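Local coordinates for scarecrow-like protein 3 (Arabidopsis thaliana, PDB 6KPB) that probably acts as a transcription factor in plant development and binds zinc finger proteins such as JACKDAW/IDD10, at residues 141-146 and 372-377; 379-384 and 454-459. All blocks are in the same frame, centred on the assembly; numbering follows the deposited sequence.

Interaction 1: 141-146 and 372-377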
ATOM      1  N   GLU A 141     -15.490 -16.994  -8.099  1.00 85.82           N
ATOM      2  CA  GLU A 141     -15.715 -17.279  -9.511  1.00 71.46           C
ATOM      3  C   GLU A 141     -14.612 -18.104 -10.157  1.00 69.47           C
ATOM      4  O   GLU A 141     -14.896 -18.875 -11.079  1.00 74.83           O
ATOM      5  CB  GLU A 141     -15.887 -15.974 -10.296  1.00 76.06           C
ATOM      6  CG  GLU A 141     -17.023 -15.098  -9.792  1.00 94.92           C
ATOM      7  CD  GLU A 141     -17.733 -14.358 -10.907  1.00128.74           C
ATOM      8  OE1 GLU A 141     -18.897 -14.704 -11.201  1.00140.85           O
ATOM      9  OE2 GLU A 141     -17.130 -13.436 -11.496  1.00136.48           O
ATOM     10  N   MET A 142     -13.364 -17.967  -9.708  1.00 66.90           N
ATOM     11  CA  MET A 142     -12.271 -18.736 -10.290  1.00 76.17           C
ATOM     12  C   MET A 142     -12.110 -20.112  -9.660  1.00 73.91           C
ATOM     13  O   MET A 142     -11.471 -20.983 -10.262  1.00 72.60           O
ATOM     14  CB  MET A 142     -10.956 -17.956 -10.173  1.00 68.96           C
ATOM     15  CG  MET A 142     -11.010 -16.571 -10.804  1.00 73.24           C
ATOM     16  SD  MET A 142      -9.492 -15.628 -10.583  1.00 83.62           S
ATOM     17  CE  MET A 142      -8.427 -16.445 -11.769  1.00 87.29           C
ATOM     18  N   PHE A 143     -12.676 -20.332  -8.474  1.00 82.48           N
ATOM     19  CA  PHE A 143     -12.637 -21.618  -7.802  1.00 72.65           C
ATOM     20  C   PHE A 143     -14.053 -22.101  -7.508  1.00 74.50           C
ATOM     21  O   PHE A 143     -14.957 -21.288  -7.295  1.00 82.94           O
ATOM     22  CB  PHE A 143     -11.846 -21.540  -6.490  1.00 73.25           C
ATOM     23  CG  PHE A 143     -10.383 -21.262  -6.681  1.00 84.38           C
ATOM     24  CD1 PHE A 143      -9.917 -19.961  -6.774  1.00 85.27           C
ATOM     25  CD2 PHE A 143      -9.472 -22.302  -6.766  1.00 81.01           C
ATOM     26  CE1 PHE A 143      -8.573 -19.703  -6.951  1.00 80.88           C
ATOM     27  CE2 PHE A 143      -8.125 -22.051  -6.944  1.00 85.40           C
ATOM     28  CZ  PHE A 143      -7.674 -20.749  -7.035  1.00 87.41           C
ATOM     29  N   PRO A 144     -14.278 -23.413  -7.503  1.00 82.07           N
ATOM     30  CA  PRO A 144     -15.598 -23.956  -7.160  1.00 68.97           C
ATOM     31  C   PRO A 144     -15.810 -24.222  -5.677  1.00 68.33           C
ATOM     32  O   PRO A 144     -16.816 -24.843  -5.324  1.00 79.30           O
ATOM     33  CB  PRO A 144     -15.611 -25.276  -7.939  1.00 74.52           C
ATOM     34  CG  PRO A 144     -14.189 -25.730  -7.867  1.00 87.13           C
ATOM     35  CD  PRO A 144     -13.336 -24.476  -7.901  1.00 88.30           C
ATOM     36  N   ILE A 145     -14.894 -23.771  -4.815  1.00 73.62           N
ATOM     37  CA  ILE A 145     -14.959 -24.116  -3.397  1.00 64.96           C
ATOM     38  C   ILE A 145     -16.243 -23.583  -2.776  1.00 72.22           C
ATOM     39  O   ILE A 145     -17.007 -24.326  -2.149  1.00 73.41           O
ATOM     40  CB  ILE A 145     -13.721 -23.579  -2.658  1.00 72.67           C
ATOM     41  CG1 ILE A 145     -12.433 -24.076  -3.322  1.00 83.54           C
ATOM     42  CG2 ILE A 145     -13.781 -23.960  -1.190  1.00 73.29           C
ATOM     43  CD1 ILE A 145     -12.317 -25.577  -3.402  1.00 86.46           C
ATOM     44  N   LEU A 146     -16.497 -22.284  -2.941  1.00 67.90           N
ATOM     45  CA  LEU A 146     -17.629 -21.659  -2.265  1.00 63.10           C
ATOM     46  C   LEU A 146     -18.958 -22.108  -2.862  1.00 73.79           C
ATOM     47  O   LEU A 146     -19.942 -22.280  -2.133  1.00 76.21           O
ATOM     48  CB  LEU A 146     -17.494 -20.138  -2.323  1.00 60.03           C
ATOM     49  CG  LEU A 146     -16.432 -19.550  -1.394  1.00 69.86           C
ATOM     50  CD1 LEU A 146     -16.334 -18.046  -1.571  1.00 73.43           C
ATOM     51  CD2 LEU A 146     -16.755 -19.896   0.051  1.00 72.43           C
ATOM     52  N   ALA A 372       0.886 -25.579  -3.237  1.00 80.11           N
ATOM     53  CA  ALA A 372       1.331 -26.027  -4.552  1.00 83.47           C
ATOM     54  C   ALA A 372       0.155 -26.543  -5.366  1.00 86.61           C
ATOM     55  O   ALA A 372       0.082 -26.322  -6.580  1.00 89.15           O
ATOM     56  CB  ALA A 372       2.404 -27.107  -4.418  1.00 70.16           C
ATOM     57  N   ALA A 373      -0.781 -27.229  -4.708  1.00 76.63           N
ATOM     58  CA  ALA A 373      -1.987 -27.684  -5.388  1.00 82.79           C
ATOM     59  C   ALA A 373      -2.876 -26.508  -5.773  1.00 86.71           C
ATOM     60  O   ALA A 373      -3.358 -26.427  -6.909  1.00 83.21           O
ATOM     61  CB  ALA A 373      -2.747 -28.670  -4.500  1.00 76.53           C
ATOM     62  N   LEU A 374      -3.101 -25.580  -4.837  1.00 79.46           N
ATOM     63  CA  LEU A 374      -3.944 -24.422  -5.127  1.00 77.89           C
ATOM     64  C   LEU A 374      -3.346 -23.563  -6.234  1.00 86.63           C
ATOM     65  O   LEU A 374      -4.058 -23.124  -7.143  1.00 85.65           O
ATOM     66  CB  LEU A 374      -4.159 -23.599  -3.859  1.00 84.48           C
ATOM     67  CG  LEU A 374      -5.148 -24.189  -2.852  1.00 91.97           C
ATOM     68  CD1 LEU A 374      -5.020 -23.501  -1.505  1.00 80.71           C
ATOM     69  CD2 LEU A 374      -6.570 -24.073  -3.384  1.00 81.93           C
ATOM     70  N   PHE A 375      -2.034 -23.313  -6.177  1.00 86.76           N
ATOM     71  CA  PHE A 375      -1.369 -22.604  -7.263  1.00 77.71           C
ATOM     72  C   PHE A 375      -1.345 -23.415  -8.550  1.00 88.77           C
ATOM     73  O   PHE A 375      -1.150 -22.841  -9.626  1.00 97.46           O
ATOM     74  CB  PHE A 375       0.060 -22.235  -6.859  1.00 79.05           C
ATOM     75  CG  PHE A 375       0.159 -20.975  -6.043  1.00 77.40           C
ATOM     76  CD1 PHE A 375      -0.425 -20.895  -4.788  1.00 75.42           C
ATOM     77  CD2 PHE A 375       0.848 -19.875  -6.526  1.00 77.34           C
ATOM     78  CE1 PHE A 375      -0.328 -19.739  -4.035  1.00 69.64           C
ATOM     79  CE2 PHE A 375       0.947 -18.717  -5.780  1.00 75.34           C
ATOM     80  CZ  PHE A 375       0.359 -18.649  -4.532  1.00 76.00           C
ATOM     81  N   ASP A 376      -1.535 -24.734  -8.467  1.00100.06           N
ATOM     82  CA  ASP A 376      -1.512 -25.559  -9.669  1.00 95.31           C
ATOM     83  C   ASP A 376      -2.797 -25.395 -10.474  1.00 98.50           C
ATOM     84  O   ASP A 376      -2.759 -25.379 -11.710  1.00 97.62           O
ATOM     85  CB  ASP A 376      -1.290 -27.026  -9.293  1.00105.23           C
ATOM     86  CG  ASP A 376      -0.677 -27.835 -10.422  1.00127.12           C
ATOM     87  OD1 ASP A 376      -1.074 -27.643 -11.589  1.00134.21           O
ATOM     88  OD2 ASP A 376       0.206 -28.671 -10.136  1.00137.72           O
ATOM     89  N   CYS A 377      -3.942 -25.273  -9.793  1.00 83.33           N
ATOM     90  CA  CYS A 377      -5.205 -25.041 -10.490  1.00 93.57           C
ATOM     91  C   CYS A 377      -5.112 -23.816 -11.389  1.00 86.77           C
ATOM     92  O   CYS A 377      -5.428 -23.878 -12.582  1.00 99.56           O
ATOM     93  CB  CYS A 377      -6.348 -24.862  -9.486  1.00 84.73           C
ATOM     94  SG  CYS A 377      -6.305 -25.933  -8.040  1.00126.08           S
TER
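F143 reaches across to L374 and C377 in the buried interior of the GRAS domain, joining the break between helices 129-142 and 145-160 to one side of helix 360-381. At the end of the first helix, M142 packs against D388 and V392 of helix 387-406. F143 is the first residue to depart from helical backbone angles, and its CB points toward the other helix. With CG anti to the carbonyl carbon (chi1 -66°), the ring extends until CE2 lies 4.2 Å from CB of C377, an oblique approach. The edge of the same ring comes near the backbone of L374, with CE2 at 4.2 Å from its O. V392 and Y456 also touch this ring, and F139 meets it with the two ring planes at about 40°. P144 then takes the N-cap position of helix 145-160 and rests on Y456. I145, farther on, leans against I467 and Y475. On the opposing helix, D376 hydrogen-bonds through OD2 to a side chain of the bound peptide, which places this packing close to the partner site, while L374 adds an apolar contact of its side chain, CD2 lying 4.4 Å from CE2 of F143.

Interaction 2: 379-384 and 454-459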
ATOM      1  N   GLU A 379      -2.554 -22.357 -12.600  1.00 88.94           N
ATOM      2  CA  GLU A 379      -1.586 -22.517 -13.681  1.00 85.42           C
ATOM      3  C   GLU A 379      -2.184 -23.280 -14.856  1.00 84.85           C
ATOM      4  O   GLU A 379      -1.922 -22.946 -16.017  1.00 78.24           O
ATOM      5  CB  GLU A 379      -0.332 -23.221 -13.162  1.00 88.23           C
ATOM      6  CG  GLU A 379       0.720 -23.503 -14.226  1.00 88.00           C
ATOM      7  CD  GLU A 379       1.292 -22.240 -14.846  1.00 95.80           C
ATOM      8  OE1 GLU A 379       1.761 -22.305 -16.002  1.00 97.84           O
ATOM      9  OE2 GLU A 379       1.275 -21.183 -14.180  1.00100.13           O
ATOM     10  N   THR A 380      -2.997 -24.300 -14.579  1.00 83.19           N
ATOM     11  CA  THR A 380      -3.588 -25.095 -15.648  1.00 91.07           C
ATOM     12  C   THR A 380      -4.807 -24.439 -16.281  1.00 92.85           C
ATOM     13  O   THR A 380      -5.326 -24.970 -17.268  1.00106.47           O
ATOM     14  CB  THR A 380      -3.987 -26.480 -15.127  1.00 87.41           C
ATOM     15  OG1 THR A 380      -5.117 -26.359 -14.254  1.00 97.36           O
ATOM     16  CG2 THR A 380      -2.835 -27.122 -14.373  1.00 87.25           C
ATOM     17  N   LYS A 381      -5.273 -23.308 -15.753  1.00 95.26           N
ATOM     18  CA  LYS A 381      -6.551 -22.759 -16.190  1.00 87.61           C
ATOM     19  C   LYS A 381      -6.460 -21.301 -16.620  1.00 87.86           C
ATOM     20  O   LYS A 381      -7.173 -20.878 -17.536  1.00 95.22           O
ATOM     21  CB  LYS A 381      -7.587 -22.903 -15.073  1.00 76.75           C
ATOM     22  CG  LYS A 381      -7.857 -24.340 -14.655  1.00 79.67           C
ATOM     23  CD  LYS A 381      -8.749 -24.395 -13.423  1.00 77.70           C
ATOM     24  CE  LYS A 381      -8.986 -25.829 -12.974  1.00 82.55           C
ATOM     25  NZ  LYS A 381      -9.770 -26.607 -13.972  1.00 85.00           N
ATOM     26  N   VAL A 382      -5.598 -20.523 -15.972  1.00 87.18           N
ATOM     27  CA  VAL A 382      -5.581 -19.072 -16.148  1.00 81.08           C
ATOM     28  C   VAL A 382      -4.206 -18.629 -16.642  1.00 84.44           C
ATOM     29  O   VAL A 382      -3.185 -19.128 -16.147  1.00 94.18           O
ATOM     30  CB  VAL A 382      -5.963 -18.362 -14.838  1.00 71.20           C
ATOM     31  CG1 VAL A 382      -6.254 -16.897 -15.081  1.00 74.63           C
ATOM     32  CG2 VAL A 382      -7.167 -19.040 -14.200  1.00 74.42           C
ATOM     33  N   PRO A 383      -4.128 -17.711 -17.609  1.00 84.23           N
ATOM     34  CA  PRO A 383      -2.819 -17.298 -18.132  1.00 79.31           C
ATOM     35  C   PRO A 383      -1.944 -16.649 -17.070  1.00 84.26           C
ATOM     36  O   PRO A 383      -2.429 -16.053 -16.105  1.00 91.39           O
ATOM     37  CB  PRO A 383      -3.181 -16.298 -19.236  1.00 78.38           C
ATOM     38  CG  PRO A 383      -4.558 -16.673 -19.646  1.00 78.83           C
ATOM     39  CD  PRO A 383      -5.237 -17.152 -18.400  1.00 87.40           C
ATOM     40  N   ARG A 384      -0.627 -16.761 -17.275  1.00 88.09           N
ATOM     41  CA  ARG A 384       0.337 -16.215 -16.323  1.00 90.02           C
ATOM     42  C   ARG A 384       0.216 -14.702 -16.190  1.00 93.71           C
ATOM     43  O   ARG A 384       0.566 -14.144 -15.143  1.00 97.39           O
ATOM     44  CB  ARG A 384       1.759 -16.587 -16.748  1.00 94.55           C
ATOM     45  CG  ARG A 384       2.023 -18.081 -16.852  1.00 88.33           C
ATOM     46  CD  ARG A 384       2.978 -18.547 -15.766  1.00 91.25           C
ATOM     47  NE  ARG A 384       3.295 -19.967 -15.884  1.00 99.04           N
ATOM     48  CZ  ARG A 384       4.396 -20.446 -16.453  1.00 99.27           C
ATOM     49  NH1 ARG A 384       5.301 -19.617 -16.959  1.00 92.78           N
ATOM     50  NH2 ARG A 384       4.597 -21.755 -16.513  1.00 96.67           N
ATOM     51  N   ASP A 454     -12.751 -29.029 -14.036  1.00 92.26           N
ATOM     52  CA  ASP A 454     -12.176 -30.363 -14.126  1.00 95.31           C
ATOM     53  C   ASP A 454     -10.870 -30.425 -13.342  1.00 89.49           C
ATOM     54  O   ASP A 454     -10.141 -29.437 -13.224  1.00 89.21           O
ATOM     55  CB  ASP A 454     -11.944 -30.750 -15.586  1.00100.62           C
ATOM     56  CG  ASP A 454     -10.987 -29.813 -16.290  1.00119.20           C
ATOM     57  OD1 ASP A 454     -11.312 -28.611 -16.403  1.00122.05           O
ATOM     58  OD2 ASP A 454      -9.906 -30.271 -16.719  1.00126.70           O
ATOM     59  N   GLY A 455     -10.579 -31.608 -12.800  1.00 85.03           N
ATOM     60  CA  GLY A 455      -9.481 -31.812 -11.889  1.00 76.36           C
ATOM     61  C   GLY A 455      -9.903 -31.840 -10.435  1.00 82.73           C
ATOM     62  O   GLY A 455      -9.215 -32.451  -9.608  1.00 87.33           O
ATOM     63  N   TYR A 456     -11.018 -31.195 -10.107  1.00 79.81           N
ATOM     64  CA  TYR A 456     -11.552 -31.243  -8.758  1.00 83.44           C
ATOM     65  C   TYR A 456     -12.315 -32.540  -8.527  1.00 78.60           C
ATOM     66  O   TYR A 456     -12.860 -33.143  -9.457  1.00 82.83           O
ATOM     67  CB  TYR A 456     -12.474 -30.053  -8.494  1.00 70.91           C
ATOM     68  CG  TYR A 456     -11.751 -28.737  -8.355  1.00 77.86           C
ATOM     69  CD1 TYR A 456     -11.226 -28.339  -7.133  1.00 78.00           C
ATOM     70  CD2 TYR A 456     -11.598 -27.889  -9.443  1.00 75.84           C
ATOM     71  CE1 TYR A 456     -10.566 -27.136  -6.999  1.00 83.54           C
ATOM     72  CE2 TYR A 456     -10.939 -26.684  -9.319  1.00 76.42           C
ATOM     73  CZ  TYR A 456     -10.425 -26.313  -8.096  1.00 81.56           C
ATOM     74  OH  TYR A 456      -9.770 -25.113  -7.971  1.00 88.72           O
ATOM     75  N   ARG A 457     -12.348 -32.964  -7.269  1.00 81.43           N
ATOM     76  CA  ARG A 457     -13.069 -34.158  -6.860  1.00 77.56           C
ATOM     77  C   ARG A 457     -13.694 -33.906  -5.497  1.00 81.57           C
ATOM     78  O   ARG A 457     -13.183 -33.116  -4.700  1.00 84.94           O
ATOM     79  CB  ARG A 457     -12.149 -35.383  -6.801  1.00 74.04           C
ATOM     80  CG  ARG A 457     -11.714 -35.908  -8.157  1.00 95.97           C
ATOM     81  CD  ARG A 457     -10.367 -36.608  -8.068  1.00113.20           C
ATOM     82  NE  ARG A 457     -10.193 -37.294  -6.792  1.00125.63           N
ATOM     83  CZ  ARG A 457     -10.655 -38.511  -6.526  1.00138.78           C
ATOM     84  NH1 ARG A 457     -11.331 -39.182  -7.451  1.00141.91           N
ATOM     85  NH2 ARG A 457     -10.447 -39.056  -5.336  1.00141.38           N
ATOM     86  N   ILE A 458     -14.810 -34.581  -5.239  1.00 87.27           N
ATOM     87  CA  ILE A 458     -15.485 -34.525  -3.949  1.00 90.26           C
ATOM     88  C   ILE A 458     -15.500 -35.930  -3.370  1.00 90.28           C
ATOM     89  O   ILE A 458     -16.044 -36.856  -3.985  1.00 92.98           O
ATOM     90  CB  ILE A 458     -16.909 -33.962  -4.063  1.00 88.47           C
ATOM     91  CG1 ILE A 458     -16.861 -32.482  -4.428  1.00 96.29           C
ATOM     92  CG2 ILE A 458     -17.654 -34.146  -2.755  1.00 90.53           C
ATOM     93  CD1 ILE A 458     -18.215 -31.874  -4.667  1.00 99.85           C
ATOM     94  N   LYS A 459     -14.900 -36.089  -2.195  1.00 85.88           N
ATOM     95  CA  LYS A 459     -14.835 -37.369  -1.508  1.00 84.58           C
ATOM     96  C   LYS A 459     -15.715 -37.333  -0.268  1.00 87.47           C
ATOM     97  O   LYS A 459     -15.737 -36.337   0.462  1.00 95.65           O
ATOM     98  CB  LYS A 459     -13.394 -37.709  -1.119  1.00 75.46           C
TER
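K381, near the C-terminal end of helix 360-381, stretches to D454 and Y456 where the chain enters strand 456-461, an antiparallel strand of the GRAS domain's mixed sheet. The close part of the contact is the amino group. Its NZ donates a hydrogen bond of 3.0 Å to the backbone O of D454, arriving in the carbonyl plane on a lone pair with a C=O...N angle of 145°. A second backbone acceptor, G452 O, also binds NZ, so two carbonyls of the loop hold the ammonium. The lysine chain is extended as far as CE and then bends at its last torsion (chi4 -66°), which turns NZ onto these oxygens. Next to the amino group, CE lies obliquely 4.2 Å from CE2 of Y456, a buried ring set edge-to-face with W469 and packed on L448; W469 touches K381 too.

The outer side is looser. D454 is exposed, and its carboxylate makes a longer salt bridge, NZ to OD1 at 3.5 Å, the lysine and aspartate chains running alongside each other in opposing senses. An alanine in place of K381 would probably leave the carbonyls of D454 and G452 without their shared donor and the D454 carboxylate without its positive partner, freeing the loop to shift. Beyond the lysine, R384 bends back on E379 in a side-on salt bridge on the solvent side. OE2 of E379 lies in the guanidinium plane and takes NE of R384 at 2.9 Å on the syn side of the carboxylate. R389 from helix 387-406 shares that oxygen, whereas OE1 receives both NE and NH2 of R384, NH2 coming from above the carboxylate plane at 2.9 Å.

Overall arrangement
Interactions 1 and 2 have centres about 6 Å apart and share helix 360-381: the first uses its residues 372-377 and the second K381, just beyond them. Along the chain they come in series, with interaction 1 complete before interaction 2 begins. Y456 joins them physically: its OH lies 3.1 Å from CD2 of F143 and 3.6 Å from SG of C377, while its ring packs on P144. Interaction 1 brings together segments from the predicted VHIID and PFYRE regions, and interaction 2 pairs PFYRE with SAW. Helix 360-381 is thus fastened both to the junction of helices 129-142 and 145-160 and to strand 456-461, uniting sequence-distant parts of one GRAS domain.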